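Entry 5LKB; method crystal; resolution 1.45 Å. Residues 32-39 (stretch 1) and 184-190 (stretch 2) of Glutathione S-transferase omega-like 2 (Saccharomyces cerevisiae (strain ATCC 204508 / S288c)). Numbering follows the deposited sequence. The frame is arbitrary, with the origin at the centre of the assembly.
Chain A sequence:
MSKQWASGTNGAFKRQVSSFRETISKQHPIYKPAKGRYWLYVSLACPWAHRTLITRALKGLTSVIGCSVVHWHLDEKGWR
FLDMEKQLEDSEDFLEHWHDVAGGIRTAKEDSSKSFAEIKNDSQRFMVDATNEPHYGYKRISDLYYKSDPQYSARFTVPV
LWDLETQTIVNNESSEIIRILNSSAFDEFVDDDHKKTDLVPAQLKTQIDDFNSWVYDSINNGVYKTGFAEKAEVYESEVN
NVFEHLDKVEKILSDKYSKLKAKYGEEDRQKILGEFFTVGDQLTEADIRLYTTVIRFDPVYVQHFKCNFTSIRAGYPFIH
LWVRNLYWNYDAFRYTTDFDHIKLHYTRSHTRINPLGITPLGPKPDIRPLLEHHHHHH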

# COMPACT_ATOMS: atom_id res chain seq x y z
N LYS A 32 9.89 -44.51 9.75
CA LYS A 32 11.29 -44.49 10.03
C LYS A 32 12.05 -43.72 8.95
O LYS A 32 11.58 -43.57 7.82
CB LYS A 32 11.82 -45.94 10.08
CG LYS A 32 11.19 -46.77 11.26
CD LYS A 32 11.95 -48.15 11.57
CE LYS A 32 11.44 -48.78 12.90
NZ LYS A 32 10.09 -49.14 12.65
N PRO A 33 13.20 -43.17 9.24
CA PRO A 33 13.88 -42.38 8.21
C PRO A 33 14.43 -43.27 7.10
O PRO A 33 14.88 -44.41 7.31
CB PRO A 33 14.97 -41.64 8.99
CG PRO A 33 15.11 -42.40 10.25
CD PRO A 33 13.86 -43.07 10.54
N ALA A 34 14.39 -42.73 5.89
CA ALA A 34 14.98 -43.34 4.71
C ALA A 34 15.09 -42.29 3.61
O ALA A 34 14.34 -41.30 3.59
CB ALA A 34 14.08 -44.44 4.19
N LYS A 35 15.98 -42.54 2.65
CA LYS A 35 15.97 -41.80 1.40
C LYS A 35 14.84 -42.31 0.53
O LYS A 35 14.40 -43.45 0.68
CB LYS A 35 17.28 -41.96 0.61
CG LYS A 35 18.42 -41.18 1.15
N GLY A 36 14.32 -41.45 -0.34
CA GLY A 36 13.33 -41.88 -1.29
C GLY A 36 11.96 -42.21 -0.76
O GLY A 36 11.15 -42.79 -1.50
N ARG A 37 11.66 -41.90 0.49
CA ARG A 37 10.40 -42.33 1.09
C ARG A 37 9.44 -41.17 1.33
O ARG A 37 8.21 -41.34 1.25
CB ARG A 37 10.66 -43.06 2.43
CG ARG A 37 9.37 -43.46 3.15
CD ARG A 37 9.63 -44.37 4.34
NE ARG A 37 8.36 -44.55 4.99
CZ ARG A 37 8.15 -45.31 6.08
NH1 ARG A 37 9.18 -45.92 6.66
NH2 ARG A 37 6.92 -45.41 6.60
N TYR A 38 9.96 -40.01 1.75
CA TYR A 38 9.12 -38.86 2.11
C TYR A 38 9.19 -37.77 1.05
O TYR A 38 10.19 -37.63 0.33
CB TYR A 38 9.53 -38.34 3.49
CG TYR A 38 9.43 -39.42 4.57
CD1 TYR A 38 8.23 -39.74 5.17
CD2 TYR A 38 10.55 -40.09 4.97
CE1 TYR A 38 8.13 -40.75 6.13
CE2 TYR A 38 10.47 -41.11 5.90
CZ TYR A 38 9.26 -41.40 6.50
OH TYR A 38 9.11 -42.42 7.48
N TRP A 39 8.13 -36.97 1.01
CA TRP A 39 7.96 -35.93 0.01
C TRP A 39 7.42 -34.69 0.72
O TRP A 39 6.71 -34.78 1.72
CB TRP A 39 6.94 -36.34 -1.06
CG TRP A 39 7.30 -35.80 -2.42
CD1 TRP A 39 6.73 -34.76 -3.07
CD2 TRP A 39 8.32 -36.30 -3.27
NE1 TRP A 39 7.35 -34.57 -4.29
CE2 TRP A 39 8.33 -35.53 -4.43
CE3 TRP A 39 9.22 -37.35 -3.16
CZ2 TRP A 39 9.20 -35.79 -5.47
CZ3 TRP A 39 10.07 -37.58 -4.15
CH2 TRP A 39 10.07 -36.81 -5.32
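Stretch 2, residues 184-190: SAFDEFV

The contact between residues 184-190 and residues 32-39 is a small, largely apolar packing of two irregular segments, in which a compact turn lays two phenylalanine rings against an extended loop without a single direct hydrogen bond among the modelled atoms. It illustrates a general principle: chain segments far apart in sequence, here by at least 148 residues between any touching pair, can pack through van der Waals contacts of side chains with side chains and backbone, without the backbone pairing of a sheet.

The two backbones differ in character. From Lys32 to Lys35 the first stretch is extended; Gly36, with positive phi, interrupts it before a strand begins at Tyr38. The second stretch is coiled more tightly, with a 3-10 segment at 187-189, and two backbone hydrogen bonds within it hold the turn: Asp187 N donates to Ser184 O at 3.0 Å and Phe189 N to Phe186 O at 2.9 Å. The nearest CA pairs, Pro33 CA with Phe186 CA at 5.9 Å and Lys35 CA with Phe189 CA at 6.8 Å, advance together along the sequence, so over this short span the segments run in the same general sense.

Pro33 is the pivot. Its CA-to-CB bond points toward the second stretch, and its CB lies 2.9 Å from Ala185 O, a notably tight approach of carbon to carbonyl oxygen. The same CB sits over one face of the Phe186 ring, 4.2 Å from Phe186 CD1, and is also 4.2 Å from Phe189 CE2, so one compact side chain touches both aromatics.

Beyond the shared neighbours Pro33 and Ala34, Phe186 reaches Tyr38 and Phe189 reaches Lys35. The CA-to-CB bond of Phe186 points sideways, but the end of its side chain comes nearer: its CE1 is 3.6 Å from Ala34 O, which lies at the ring edge, and its CZ is 3.7 Å from Tyr38 CD2. The Tyr38 and Phe186 planes are nearly perpendicular, at 86°, with centroids 5.8 Å apart in an oblique arrangement. Tyr38 is itself tied back to the loop, its OH donating to Lys32 O at 2.7 Å. Phe189, by contrast, lies along the backbone. Lys35 N and Ala34 C are over one face of its ring, Ala34 CA is 3.6 Å from Phe189 CE2, and Lys35 CG is 3.6 Å from Phe189 CD1; the lysine is modelled no further than CG.

Polar linkage is left to solvent. One water donates to both Pro33 O, at 2.7 Å, and Glu188 OE1, at 3.0 Å, bridging the stretches beside an interface that buries 329 Å² in all.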

# COMPACT_ATOMS: atom_id res chain seq x y z
N SER A 184 17.87 -35.44 14.32
CA SER A 184 18.85 -36.39 13.83
C SER A 184 18.26 -37.39 12.85
O SER A 184 19.03 -38.21 12.30
CB SER A 184 19.52 -37.19 15.00
OG SER A 184 18.54 -37.95 15.66
N ALA A 185 16.96 -37.38 12.62
CA ALA A 185 16.28 -38.43 11.85
C ALA A 185 16.95 -38.79 10.54
O ALA A 185 17.08 -39.98 10.21
CB ALA A 185 14.82 -38.06 11.59
N PHE A 186 17.43 -37.82 9.77
CA PHE A 186 17.89 -38.12 8.42
C PHE A 186 19.41 -38.08 8.32
O PHE A 186 19.98 -38.04 7.22
CB PHE A 186 17.18 -37.18 7.40
CG PHE A 186 15.72 -37.53 7.19
CD1 PHE A 186 15.31 -38.46 6.26
CD2 PHE A 186 14.71 -36.78 7.83
CE1 PHE A 186 13.92 -38.75 6.06
CE2 PHE A 186 13.41 -37.06 7.66
CZ PHE A 186 12.98 -38.02 6.74
N ASP A 187 20.10 -38.12 9.47
CA ASP A 187 21.53 -37.85 9.51
C ASP A 187 22.33 -38.88 8.73
O ASP A 187 23.40 -38.57 8.20
CB ASP A 187 22.06 -37.87 10.95
CG ASP A 187 21.75 -36.60 11.73
OD1 ASP A 187 21.14 -35.67 11.15
OD2 ASP A 187 22.13 -36.54 12.93
N GLU A 188 21.84 -40.12 8.65
CA GLU A 188 22.53 -41.16 7.90
C GLU A 188 22.59 -40.88 6.41
O GLU A 188 23.36 -41.54 5.70
CB GLU A 188 21.80 -42.50 8.05
CG GLU A 188 21.64 -43.09 9.43
CD GLU A 188 20.53 -44.16 9.42
OE1 GLU A 188 19.30 -43.81 9.28
OE2 GLU A 188 20.87 -45.37 9.51
N PHE A 189 21.80 -39.93 5.91
CA PHE A 189 21.65 -39.71 4.47
C PHE A 189 22.18 -38.37 3.97
O PHE A 189 22.03 -38.06 2.78
CB PHE A 189 20.19 -39.91 4.09
CG PHE A 189 19.57 -41.18 4.67
CD1 PHE A 189 19.90 -42.43 4.18
CD2 PHE A 189 18.65 -41.13 5.72
CE1 PHE A 189 19.31 -43.59 4.71
CE2 PHE A 189 18.06 -42.27 6.24
CZ PHE A 189 18.42 -43.53 5.75
N VAL A 190 22.83 -37.61 4.83
CA VAL A 190 23.38 -36.30 4.47
C VAL A 190 24.90 -36.32 4.67
O VAL A 190 25.45 -37.23 5.29
CB VAL A 190 22.74 -35.14 5.25
CG1 VAL A 190 21.24 -35.19 5.11
CG2 VAL A 190 23.10 -35.16 6.74
O HOH W 1 17.01 -45.64 8.44